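Local coordinates for protein putative transcriptional regulator (Methanosarcina mazei, PDB 3R0A) that is probably a transcriptional regulator that binds DNA through a winged helix-turn-helix domain and pairs with a second copy of itself, at residues Ala27-Met32 with Ser62-Leu66; Pro39-Thr45 with Val85-Ile90; Ile18-Leu22 with Ile99-Ile103; Asp44-Leu48 with Val59-Val63. All blocks are in the same frame, centred on the assembly; numbering follows the deposited sequence.

In the fold
The four contacts run from the wing of a winged helix-turn-helix to the dimer interface. Contacts 1 and 4 share S62 and V63 of helix 56-68, with centres about 8 Å apart. Contact 2 shares D44 and T45 with contact 4, centres about 9 Å apart, and Y88 closes the triangle by packing its CZ against V63 CG1. Contact 3 ties the domain to the long C-terminal helix. It meets contact 1 where M32 CE lies 3.6 Å from L22 CD1, but its centre is about 22 Å from those of contacts 2 and 4. C20, within its first segment, forms a disulfide with C9 of the second subunit.

Contact 1. Residues Ala27-Met32 with Ser62-Leu66; sequences ADLNVM and SVKKL
S62 begins the contact by reaching the carboxylate of D28: its OG lies 2.9 Å from D28 OD1, although the one hydroxyl proton also has T58 O within range. S62 CB packs against both branches of V31. V63 adds a lighter touch, CG2 against V31 CG1 at 4.1 Å, the two side chains crossing at about a right angle. One turn on from S62, K65 bends at chi3 (-82°) and brings NZ to 2.6 Å from D28 OD2, a salt bridge made on the syn side and 21° out of the carboxylate plane. A water donates to D28 OD1 and weakly receives from K65 NZ; T25 N also grips OD2, and N23 O takes a second bond from NZ. An asparagine in place of D28 would probably leave the K65 ammonium without its charged mate at this buried joint. L66 closes the apolar side, its CD1 4.0 Å from M32 CB and 4.2 Å from V31 CG1. The two helix segments cross at -75° with their axes 9.6 Å apart, the packing of the first helix of a winged helix-turn-helix against what is probably its DNA-recognition helix.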
loop_
_atom_site.group_PDB
_atom_site.type_symbol
_atom_site.label_atom_id
_atom_site.label_comp_id
_atom_site.label_asym_id
_atom_site.label_seq_id
_atom_site.Cartn_x
_atom_site.Cartn_y
_atom_site.Cartn_z
ATOM N N ALA B 27 22.155 -6.625 -5.559
ATOM C CA ALA B 27 22.820 -7.862 -5.904
ATOM C C ALA B 27 21.911 -9.079 -5.756
ATOM O O ALA B 27 21.841 -9.880 -6.687
ATOM C CB ALA B 27 24.085 -8.011 -5.061
ATOM N N ASP B 28 21.205 -9.206 -4.610
ATOM C CA ASP B 28 20.246 -10.305 -4.385
ATOM C C ASP B 28 19.235 -10.355 -5.488
ATOM O O ASP B 28 18.787 -11.428 -5.902
ATOM C CB ASP B 28 19.415 -10.122 -3.102
ATOM C CG ASP B 28 20.223 -10.176 -1.840
ATOM O OD1 ASP B 28 21.320 -10.791 -1.826
ATOM O OD2 ASP B 28 19.727 -9.596 -0.839
ATOM N N LEU B 29 18.816 -9.178 -5.921
ATOM C CA LEU B 29 17.777 -9.088 -6.915
ATOM C C LEU B 29 18.325 -9.569 -8.257
ATOM O O LEU B 29 17.693 -10.382 -8.945
ATOM C CB LEU B 29 17.247 -7.649 -7.001
ATOM C CG LEU B 29 16.370 -7.410 -8.228
ATOM C CD1 LEU B 29 14.974 -8.040 -8.043
ATOM C CD2 LEU B 29 16.310 -5.931 -8.558
ATOM N N ASN B 30 19.507 -9.053 -8.609
ATOM C CA ASN B 30 20.247 -9.517 -9.789
ATOM C C ASN B 30 20.568 -11.011 -9.779
ATOM O O ASN B 30 20.600 -11.646 -10.821
ATOM C CB ASN B 30 21.521 -8.707 -9.980
ATOM C CG ASN B 30 21.269 -7.400 -10.721
ATOM O OD1 ASN B 30 22.108 -6.503 -10.717
ATOM N ND2 ASN B 30 20.112 -7.291 -11.365
ATOM N N VAL B 31 20.788 -11.579 -8.596
ATOM C CA VAL B 31 20.888 -13.037 -8.487
ATOM C C VAL B 31 19.524 -13.672 -8.729
ATOM O O VAL B 31 19.428 -14.615 -9.490
ATOM C CB VAL B 31 21.521 -13.496 -7.164
ATOM C CG1 VAL B 31 21.161 -14.933 -6.848
ATOM C CG2 VAL B 31 23.046 -13.269 -7.182
HETATM N N MSE B 32 18.470 -13.159 -8.101
HETATM C CA MSE B 32 17.138 -13.691 -8.380
HETATM C C MSE B 32 16.822 -13.611 -9.881
HETATM O O MSE B 32 16.251 -14.567 -10.425
HETATM C CB MSE B 32 16.062 -12.941 -7.607
HETATM C CG MSE B 32 14.647 -13.524 -7.730
HETATM SE SE MSE B 32 13.523 -12.448 -6.571
HETATM C CE MSE B 32 12.291 -13.746 -5.987
ATOM N N SER B 62 23.262 -14.166 -1.151
ATOM C CA SER B 62 21.978 -13.907 -1.811
ATOM C C SER B 62 21.199 -15.190 -1.863
ATOM O O SER B 62 20.002 -15.222 -1.581
ATOM C CB SER B 62 22.185 -13.406 -3.242
ATOM O OG SER B 62 23.195 -12.409 -3.313
ATOM N N VAL B 63 21.927 -16.255 -2.198
ATOM C CA VAL B 63 21.353 -17.537 -2.511
ATOM C C VAL B 63 20.846 -18.173 -1.248
ATOM O O VAL B 63 19.825 -18.854 -1.269
ATOM C CB VAL B 63 22.362 -18.400 -3.290
ATOM C CG1 VAL B 63 22.428 -19.806 -2.784
ATOM C CG2 VAL B 63 22.023 -18.384 -4.767
ATOM N N LYS B 64 21.529 -17.908 -0.136
ATOM C CA LYS B 64 21.099 -18.420 1.148
ATOM C C LYS B 64 19.807 -17.761 1.596
ATOM O O LYS B 64 18.895 -18.436 2.068
ATOM C CB LYS B 64 22.187 -18.208 2.193
ATOM C CG LYS B 64 21.754 -18.516 3.618
ATOM C CD LYS B 64 22.954 -18.861 4.507
ATOM C CE LYS B 64 22.740 -18.414 5.955
ATOM N NZ LYS B 64 23.203 -17.012 6.119
ATOM N N LYS B 65 19.753 -16.441 1.473
ATOM C CA LYS B 65 18.596 -15.655 1.816
ATOM C C LYS B 65 17.352 -16.077 1.011
ATOM O O LYS B 65 16.273 -16.193 1.556
ATOM C CB LYS B 65 18.893 -14.178 1.552
ATOM C CG LYS B 65 17.841 -13.211 2.130
ATOM C CD LYS B 65 17.997 -11.787 1.588
ATOM C CE LYS B 65 19.070 -10.987 2.322
ATOM N NZ LYS B 65 19.162 -9.623 1.697
ATOM N N LEU B 66 17.535 -16.316 -0.283
ATOM C CA LEU B 66 16.445 -16.612 -1.197
ATOM C C LEU B 66 15.875 -17.960 -0.863
ATOM O O LEU B 66 14.666 -18.109 -0.693
ATOM C CB LEU B 66 16.947 -16.587 -2.634
ATOM C CG LEU B 66 17.257 -15.198 -3.179
ATOM C CD1 LEU B 66 17.559 -15.245 -4.672
ATOM C CD2 LEU B 66 16.070 -14.265 -2.877
HETATM O O HOH W 1 21.926 -10.864 0.693
#

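Contact 2. Residues Pro39-Thr45 with Val85-Ile90; sequences PDRWIDT and VYIYKI
I43 and Y88 join the two backbones in a single antiparallel hydrogen-bonded pair. Y88 N gives to I43 O at 2.9 Å, in the carbonyl plane, and I43 N returns a bond to Y88 O at 3.2 Å; both are nearly straight (168°). A CA-H...O contact flanks them, W42 CA lying 3.5 Å from Y88 O.

Waters take over where direct bonding stops. One donates to both P39 O and I90 O, a second accepts from I90 N and lies within bonding distance of R41 O, and a third receives from T45 N and donates to Y86 O.

In a winged helix this is the place where the loop after the first helix lies along a strand of the wing hairpin, and here it adds a short extended run beside strand 84-90, which is paired on to strand 72-78.

The aromatic contact belongs to W42. K89 CB stands 3.5 Å from the centroid of its six-membered ring and only 8° off the normal, a CH-pi contact over one face, while I87 O lies near the ring plane at the edge, 3.5 Å from CZ3. The K89 chain bends repeatedly after CB; CG passes 3.2 Å from R41 O.

Apolar packing fills the rest. I87 holds CG1 between its backbone N and carbonyl carbon (chi1 47°), which sets CG1 3.9 Å from W42 CE3 and leaves CG2 to meet D44 CB at 3.8 Å. On the other side of the strand, Y88 CE2 approaches T45 CG2 obliquely; the threonine hydroxyl is bonded to Q60, and V63 packs on the same tyrosine.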
loop_
_atom_site.group_PDB
_atom_site.type_symbol
_atom_site.label_atom_id
_atom_site.label_comp_id
_atom_site.label_asym_id
_atom_site.label_seq_id
_atom_site.Cartn_x
_atom_site.Cartn_y
_atom_site.Cartn_z
ATOM N N PRO B 39 14.884 -20.259 -16.071
ATOM C CA PRO B 39 13.980 -20.865 -15.088
ATOM C C PRO B 39 14.234 -22.347 -14.790
ATOM O O PRO B 39 14.001 -22.791 -13.655
ATOM C CB PRO B 39 12.603 -20.694 -15.735
ATOM C CG PRO B 39 12.904 -20.529 -17.201
ATOM C CD PRO B 39 14.153 -19.734 -17.236
ATOM N N ASP B 40 14.708 -23.096 -15.790
ATOM C CA ASP B 40 14.748 -24.564 -15.716
ATOM C C ASP B 40 16.070 -25.108 -15.200
ATOM O O ASP B 40 16.179 -26.297 -14.888
ATOM C CB ASP B 40 14.485 -25.176 -17.095
ATOM C CG ASP B 40 13.095 -24.874 -17.619
ATOM O OD1 ASP B 40 12.139 -24.800 -16.801
ATOM O OD2 ASP B 40 12.968 -24.716 -18.862
ATOM N N ARG B 41 17.069 -24.237 -15.120
ATOM C CA ARG B 41 18.419 -24.643 -14.770
ATOM C C ARG B 41 18.588 -24.912 -13.286
ATOM O O ARG B 41 17.943 -24.294 -12.443
ATOM C CB ARG B 41 19.438 -23.595 -15.213
ATOM C CG ARG B 41 20.767 -24.193 -15.688
ATOM C CD ARG B 41 20.821 -24.416 -17.221
ATOM N NE ARG B 41 21.752 -25.498 -17.591
ATOM C CZ ARG B 41 21.404 -26.637 -18.202
ATOM N NH1 ARG B 41 20.139 -26.865 -18.543
ATOM N NH2 ARG B 41 22.319 -27.548 -18.487
ATOM N N TRP B 42 19.455 -25.870 -12.995
ATOM C CA TRP B 42 20.012 -26.039 -11.675
ATOM C C TRP B 42 21.436 -25.494 -11.742
ATOM O O TRP B 42 22.291 -25.980 -12.522
ATOM C CB TRP B 42 20.015 -27.505 -11.293
ATOM C CG TRP B 42 18.667 -28.068 -10.949
ATOM C CD1 TRP B 42 17.808 -28.713 -11.795
ATOM C CD2 TRP B 42 18.050 -28.097 -9.651
ATOM N NE1 TRP B 42 16.689 -29.125 -11.108
ATOM C CE2 TRP B 42 16.813 -28.761 -9.790
ATOM C CE3 TRP B 42 18.420 -27.613 -8.385
ATOM C CZ2 TRP B 42 15.938 -28.962 -8.710
ATOM C CZ3 TRP B 42 17.540 -27.798 -7.304
ATOM C CH2 TRP B 42 16.324 -28.475 -7.475
ATOM N N ILE B 43 21.681 -24.463 -10.943
ATOM C CA ILE B 43 22.952 -23.749 -10.967
ATOM C C ILE B 43 23.534 -23.783 -9.562
ATOM O O ILE B 43 22.800 -23.922 -8.569
ATOM C CB ILE B 43 22.772 -22.282 -11.494
ATOM C CG1 ILE B 43 21.897 -22.265 -12.765
ATOM C CG2 ILE B 43 24.127 -21.599 -11.754
ATOM C CD1 ILE B 43 21.201 -20.924 -13.058
ATOM N N ASP B 44 24.856 -23.712 -9.483
ATOM C CA ASP B 44 25.523 -23.584 -8.198
ATOM C C ASP B 44 26.148 -22.207 -8.069
ATOM O O ASP B 44 26.223 -21.441 -9.034
ATOM C CB ASP B 44 26.555 -24.695 -7.978
ATOM C CG ASP B 44 27.512 -24.841 -9.137
ATOM O OD1 ASP B 44 28.173 -23.843 -9.503
ATOM O OD2 ASP B 44 27.602 -25.961 -9.681
ATOM N N THR B 45 26.584 -21.900 -6.858
ATOM C CA THR B 45 27.116 -20.584 -6.535
ATOM C C THR B 45 28.473 -20.302 -7.183
ATOM O O THR B 45 28.777 -19.143 -7.496
ATOM C CB THR B 45 27.208 -20.399 -5.033
ATOM O OG1 THR B 45 27.969 -21.478 -4.475
ATOM C CG2 THR B 45 25.810 -20.406 -4.444
ATOM N N VAL B 85 27.895 -30.372 -3.401
ATOM C CA VAL B 85 27.748 -28.963 -3.733
ATOM C C VAL B 85 26.230 -28.697 -3.894
ATOM O O VAL B 85 25.543 -29.385 -4.666
ATOM C CB VAL B 85 28.566 -28.648 -5.012
ATOM C CG1 VAL B 85 28.213 -29.623 -6.105
ATOM C CG2 VAL B 85 28.393 -27.212 -5.480
ATOM N N TYR B 86 25.701 -27.741 -3.124
ATOM C CA TYR B 86 24.284 -27.389 -3.190
ATOM C C TYR B 86 24.013 -26.830 -4.552
ATOM O O TYR B 86 24.799 -26.060 -5.075
ATOM C CB TYR B 86 23.912 -26.334 -2.168
ATOM C CG TYR B 86 23.834 -26.798 -0.737
ATOM C CD1 TYR B 86 22.976 -27.847 -0.349
ATOM C CD2 TYR B 86 24.593 -26.166 0.246
ATOM C CE1 TYR B 86 22.902 -28.249 0.962
ATOM C CE2 TYR B 86 24.519 -26.563 1.570
ATOM C CZ TYR B 86 23.686 -27.595 1.921
ATOM O OH TYR B 86 23.641 -27.973 3.262
ATOM N N ILE B 87 22.923 -27.247 -5.155
ATOM C CA ILE B 87 22.452 -26.583 -6.387
ATOM C C ILE B 87 21.024 -26.055 -6.214
ATOM O O ILE B 87 20.241 -26.651 -5.482
ATOM C CB ILE B 87 22.549 -27.489 -7.635
ATOM C CG1 ILE B 87 21.984 -28.881 -7.335
ATOM C CG2 ILE B 87 24.002 -27.498 -8.178
ATOM C CD1 ILE B 87 21.781 -29.768 -8.605
ATOM N N TYR B 88 20.697 -24.962 -6.907
ATOM C CA TYR B 88 19.422 -24.253 -6.704
ATOM C C TYR B 88 18.615 -24.089 -7.966
ATOM O O TYR B 88 19.168 -23.882 -9.043
ATOM C CB TYR B 88 19.677 -22.873 -6.092
ATOM C CG TYR B 88 20.511 -22.938 -4.845
ATOM C CD1 TYR B 88 19.902 -22.981 -3.591
ATOM C CD2 TYR B 88 21.919 -22.978 -4.911
ATOM C CE1 TYR B 88 20.654 -23.035 -2.441
ATOM C CE2 TYR B 88 22.679 -23.061 -3.757
ATOM C CZ TYR B 88 22.032 -23.085 -2.527
ATOM O OH TYR B 88 22.736 -23.147 -1.357
ATOM N N LYS B 89 17.300 -24.202 -7.839
ATOM C CA LYS B 89 16.402 -23.926 -8.981
ATOM C C LYS B 89 15.266 -22.989 -8.538
ATOM O O LYS B 89 14.632 -23.198 -7.512
ATOM C CB LYS B 89 15.891 -25.224 -9.644
ATOM C CG LYS B 89 15.178 -25.048 -10.997
ATOM C CD LYS B 89 13.664 -25.313 -10.923
ATOM C CE LYS B 89 13.316 -26.777 -11.185
ATOM N NZ LYS B 89 12.892 -26.953 -12.606
ATOM N N ILE B 90 15.052 -21.925 -9.302
ATOM C CA ILE B 90 14.030 -20.946 -8.923
ATOM C C ILE B 90 12.649 -21.603 -8.996
ATOM O O ILE B 90 12.377 -22.337 -9.930
ATOM C CB ILE B 90 14.139 -19.636 -9.753
ATOM C CG1 ILE B 90 13.339 -18.510 -9.079
ATOM C CG2 ILE B 90 13.795 -19.863 -11.277
ATOM C CD1 ILE B 90 14.005 -17.174 -9.164
HETATM O O HOH W 2 11.555 -22.309 -12.698
HETATM O O HOH W 3 16.585 -21.673 -11.928
HETATM O O HOH W 4 26.832 -23.887 -4.576
#

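Contact 3. Residues Ile18-Leu22 with Ile99-Ile103; sequences IKCAL and IIQKI
A21 and I103 meet where the two helices come nearest, and the isoleucine works with both branches: CG2 packs on A21 CB at 3.8 Å, and CD1 reaches the backbone, 3.5 Å from A21 O. That division follows from its first torsion, which sets CG2 anti to the backbone N and CG1 anti to the carbonyl carbon (chi1 -65°). L22 supplies the other half. Its CD1 rests 3.9 Å from I100 CD1, while CD2 touches both I103 CD1 and I99 CG2, each 4.1 Å away. L22 crosses all three isoleucines at about a right angle. I18, one turn earlier, adds only a loose touch of CG2 on I100 CD1.

The short segments themselves are nearly perpendicular, 82° with axes 9.8 Å apart, so the patch stays small. Around it, M32 of helix 26-37 backs L22, and W107 lies against A21 and C20. The second subunit packs on both helices of the contact: its W118 lies on I18 and its L115 on I100, while C20 is joined by a disulfide to C9 of that subunit.

Between the two segments the side chains that meet are all aliphatic, with A21 O the one polar atom they touch, so the hold comes from burying hydrocarbon fitted by shape, and the covalent tie to the dimer is made at C20 on the same helix.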
loop_
_atom_site.group_PDB
_atom_site.type_symbol
_atom_site.label_atom_id
_atom_site.label_comp_id
_atom_site.label_asym_id
_atom_site.label_seq_id
_atom_site.Cartn_x
_atom_site.Cartn_y
_atom_site.Cartn_z
ATOM N N ILE B 18 9.571 -4.866 -5.021
ATOM C CA ILE B 18 9.999 -6.233 -4.860
ATOM C C ILE B 18 11.215 -6.284 -3.964
ATOM O O ILE B 18 11.291 -7.159 -3.113
ATOM C CB ILE B 18 10.290 -6.927 -6.228
ATOM C CG1 ILE B 18 8.972 -7.114 -6.998
ATOM C CG2 ILE B 18 11.015 -8.299 -6.015
ATOM C CD1 ILE B 18 9.139 -7.848 -8.310
ATOM N N LYS B 19 12.162 -5.366 -4.118
ATOM C CA LYS B 19 13.260 -5.363 -3.147
ATOM C C LYS B 19 12.806 -5.115 -1.702
ATOM O O LYS B 19 13.342 -5.735 -0.780
ATOM C CB LYS B 19 14.416 -4.469 -3.565
ATOM C CG LYS B 19 15.192 -5.079 -4.772
ATOM C CD LYS B 19 16.511 -4.351 -5.063
ATOM C CE LYS B 19 16.341 -2.864 -5.392
ATOM N NZ LYS B 19 17.643 -2.162 -5.001
ATOM N N CYS B 20 11.777 -4.283 -1.530
ATOM C CA CYS B 20 11.201 -3.985 -0.212
ATOM C C CYS B 20 10.577 -5.221 0.396
ATOM O O CYS B 20 10.834 -5.569 1.536
ATOM C CB CYS B 20 10.128 -2.900 -0.317
ATOM S SG CYS B 20 9.467 -2.310 1.259
ATOM N N ALA B 21 9.754 -5.884 -0.390
ATOM C CA ALA B 21 8.954 -6.948 0.110
ATOM C C ALA B 21 9.828 -8.154 0.539
ATOM O O ALA B 21 9.586 -8.796 1.579
ATOM C CB ALA B 21 7.926 -7.323 -0.926
ATOM N N LEU B 22 10.873 -8.409 -0.227
ATOM C CA LEU B 22 11.651 -9.603 -0.075
ATOM C C LEU B 22 12.975 -9.238 0.590
ATOM O O LEU B 22 13.839 -10.098 0.792
ATOM C CB LEU B 22 11.860 -10.247 -1.461
ATOM C CG LEU B 22 10.625 -10.832 -2.164
ATOM C CD1 LEU B 22 11.000 -11.431 -3.498
ATOM C CD2 LEU B 22 9.962 -11.889 -1.306
ATOM N N ILE B 99 3.967 -15.325 -2.476
ATOM C CA ILE B 99 4.860 -14.890 -1.379
ATOM C C ILE B 99 4.801 -13.387 -1.278
ATOM O O ILE B 99 4.596 -12.818 -0.213
ATOM C CB ILE B 99 6.368 -15.260 -1.605
ATOM C CG1 ILE B 99 6.565 -16.744 -1.957
ATOM C CG2 ILE B 99 7.240 -14.793 -0.396
ATOM C CD1 ILE B 99 6.385 -17.737 -0.802
ATOM N N ILE B 100 5.023 -12.755 -2.413
ATOM C CA ILE B 100 4.997 -11.311 -2.536
ATOM C C ILE B 100 3.626 -10.700 -2.142
ATOM O O ILE B 100 3.579 -9.699 -1.403
ATOM C CB ILE B 100 5.493 -10.902 -3.955
ATOM C CG1 ILE B 100 7.000 -11.196 -4.066
ATOM C CG2 ILE B 100 5.205 -9.437 -4.258
ATOM C CD1 ILE B 100 7.608 -10.972 -5.410
ATOM N N GLN B 101 2.530 -11.324 -2.581
ATOM C CA GLN B 101 1.194 -10.782 -2.306
ATOM C C GLN B 101 0.798 -10.926 -0.867
ATOM O O GLN B 101 0.139 -10.040 -0.308
ATOM C CB GLN B 101 0.116 -11.380 -3.205
ATOM C CG GLN B 101 -1.220 -10.593 -3.146
ATOM C CD GLN B 101 -1.104 -9.141 -3.613
ATOM O OE1 GLN B 101 -0.214 -8.773 -4.404
ATOM N NE2 GLN B 101 -2.021 -8.301 -3.128
ATOM N N LYS B 102 1.219 -12.027 -0.250
ATOM C CA LYS B 102 1.002 -12.202 1.168
ATOM C C LYS B 102 1.589 -10.996 1.876
ATOM O O LYS B 102 0.953 -10.405 2.743
ATOM C CB LYS B 102 1.643 -13.500 1.670
ATOM C CG LYS B 102 0.797 -14.244 2.725
ATOM C CD LYS B 102 -0.223 -15.172 2.034
ATOM C CE LYS B 102 0.258 -16.652 2.098
ATOM N NZ LYS B 102 -0.304 -17.402 0.899
ATOM N N ILE B 103 2.793 -10.624 1.458
ATOM C CA ILE B 103 3.539 -9.507 2.032
ATOM C C ILE B 103 2.915 -8.113 1.758
ATOM O O ILE B 103 2.783 -7.292 2.682
ATOM C CB ILE B 103 5.006 -9.547 1.554
ATOM C CG1 ILE B 103 5.699 -10.818 2.094
ATOM C CG2 ILE B 103 5.746 -8.307 2.000
ATOM C CD1 ILE B 103 7.040 -11.145 1.438
#

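Contact 4. Residues Asp44-Leu48 with Val59-Val63; sequences DTDAL and VQRSV
Q60 presents one face of its side-chain amide to T45. The threonine methyl CG2 stands over that face, 3.6 Å from Q60 CD, and the hydroxyl comes in from the same side: T45 OG1 donates to Q60 OE1 at 2.6 Å, but from above the carbonyl plane, 49° out of it, and not on a lone pair. The bend of Q60 at chi2 (-70°) turns the amide back across the threonine, the two side chains crossing at about a right angle. With an alanine here, the T45 hydroxyl would probably lose the acceptor that fixes its rotation, and the methyl the flat group lying on it.

The other flat group is the carboxylate of D44, the N-cap of helix 45-51. Its OD1 accepts from A47 N at 2.6 Å, met nearly along the C-O axis, so the first turn is capped just beside the threonine.

Beside the polar pair the contact is aliphatic. V59 puts CG1, anti to its backbone N (chi1 177°), 3.9 Å from both L48 CB and T45 O. V63 CG1 meets T45 CG2 at 3.8 Å, and V63 CG2 approaches L48 CD2 more loosely at 4.3 Å.

Helices 45-51 and 56-68 correspond, by family and topology, to the two helices of the helix-turn-helix. L54, in the turn between helices 45-51 and 56-68, touches V59. F35 of helix 26-37 packs on both L48 and V63, and strand 84-90 closes in through V85 on D44.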
loop_
_atom_site.group_PDB
_atom_site.type_symbol
_atom_site.label_atom_id
_atom_site.label_comp_id
_atom_site.label_asym_id
_atom_site.label_seq_id
_atom_site.Cartn_x
_atom_site.Cartn_y
_atom_site.Cartn_z
ATOM N N ASP B 44 24.856 -23.712 -9.483
ATOM C CA ASP B 44 25.523 -23.584 -8.198
ATOM C C ASP B 44 26.148 -22.207 -8.069
ATOM O O ASP B 44 26.223 -21.441 -9.034
ATOM C CB ASP B 44 26.555 -24.695 -7.978
ATOM C CG ASP B 44 27.512 -24.841 -9.137
ATOM O OD1 ASP B 44 28.173 -23.843 -9.503
ATOM O OD2 ASP B 44 27.602 -25.961 -9.681
ATOM N N THR B 45 26.584 -21.900 -6.858
ATOM C CA THR B 45 27.116 -20.584 -6.535
ATOM C C THR B 45 28.473 -20.302 -7.183
ATOM O O THR B 45 28.777 -19.143 -7.496
ATOM C CB THR B 45 27.208 -20.399 -5.033
ATOM O OG1 THR B 45 27.969 -21.478 -4.475
ATOM C CG2 THR B 45 25.810 -20.406 -4.444
ATOM N N ASP B 46 29.278 -21.352 -7.381
ATOM C CA ASP B 46 30.515 -21.223 -8.143
ATOM C C ASP B 46 30.224 -20.863 -9.606
ATOM O O ASP B 46 30.781 -19.898 -10.136
ATOM C CB ASP B 46 31.361 -22.495 -8.035
ATOM C CG ASP B 46 32.167 -22.561 -6.743
ATOM O OD1 ASP B 46 32.641 -23.667 -6.404
ATOM O OD2 ASP B 46 32.342 -21.521 -6.057
ATOM N N ALA B 47 29.333 -21.621 -10.244
ATOM C CA ALA B 47 28.910 -21.331 -11.615
ATOM C C ALA B 47 28.324 -19.921 -11.741
ATOM O O ALA B 47 28.630 -19.180 -12.676
ATOM C CB ALA B 47 27.897 -22.378 -12.085
ATOM N N LEU B 48 27.482 -19.558 -10.779
ATOM C CA LEU B 48 26.770 -18.298 -10.805
ATOM C C LEU B 48 27.711 -17.130 -10.592
ATOM O O LEU B 48 27.497 -16.041 -11.134
ATOM C CB LEU B 48 25.721 -18.309 -9.705
ATOM C CG LEU B 48 24.410 -17.559 -9.857
ATOM C CD1 LEU B 48 23.756 -17.830 -11.199
ATOM C CD2 LEU B 48 23.532 -18.027 -8.725
ATOM N N VAL B 59 27.444 -13.966 -3.641
ATOM C CA VAL B 59 26.517 -14.866 -4.349
ATOM C C VAL B 59 25.952 -15.931 -3.400
ATOM O O VAL B 59 24.768 -16.266 -3.469
ATOM C CB VAL B 59 27.183 -15.526 -5.587
ATOM C CG1 VAL B 59 26.244 -16.493 -6.272
ATOM C CG2 VAL B 59 27.613 -14.473 -6.579
ATOM N N GLN B 60 26.796 -16.439 -2.501
ATOM C CA GLN B 60 26.365 -17.391 -1.465
ATOM C C GLN B 60 25.361 -16.770 -0.502
ATOM O O GLN B 60 24.446 -17.428 -0.027
ATOM C CB GLN B 60 27.563 -17.925 -0.670
ATOM C CG GLN B 60 28.241 -19.129 -1.291
ATOM C CD GLN B 60 27.411 -20.432 -1.234
ATOM O OE1 GLN B 60 27.790 -21.425 -1.864
ATOM N NE2 GLN B 60 26.294 -20.436 -0.483
ATOM N N ARG B 61 25.560 -15.498 -0.225
ATOM C CA ARG B 61 24.753 -14.768 0.702
ATOM C C ARG B 61 23.344 -14.545 0.127
ATOM O O ARG B 61 22.352 -14.721 0.832
ATOM C CB ARG B 61 25.445 -13.433 0.991
ATOM C CG ARG B 61 25.198 -12.871 2.371
ATOM C CD ARG B 61 25.709 -11.417 2.498
ATOM N NE ARG B 61 27.158 -11.275 2.289
ATOM C CZ ARG B 61 28.105 -11.906 2.990
ATOM N NH1 ARG B 61 27.793 -12.773 3.947
ATOM N NH2 ARG B 61 29.387 -11.692 2.702
ATOM N N SER B 62 23.262 -14.166 -1.151
ATOM C CA SER B 62 21.978 -13.907 -1.811
ATOM C C SER B 62 21.199 -15.190 -1.863
ATOM O O SER B 62 20.002 -15.222 -1.581
ATOM C CB SER B 62 22.185 -13.406 -3.242
ATOM O OG SER B 62 23.195 -12.409 -3.313
ATOM N N VAL B 63 21.927 -16.255 -2.198
ATOM C CA VAL B 63 21.353 -17.537 -2.511
ATOM C C VAL B 63 20.846 -18.173 -1.248
ATOM O O VAL B 63 19.825 -18.854 -1.269
ATOM C CB VAL B 63 22.362 -18.400 -3.290
ATOM C CG1 VAL B 63 22.428 -19.806 -2.784
ATOM C CG2 VAL B 63 22.023 -18.384 -4.767
#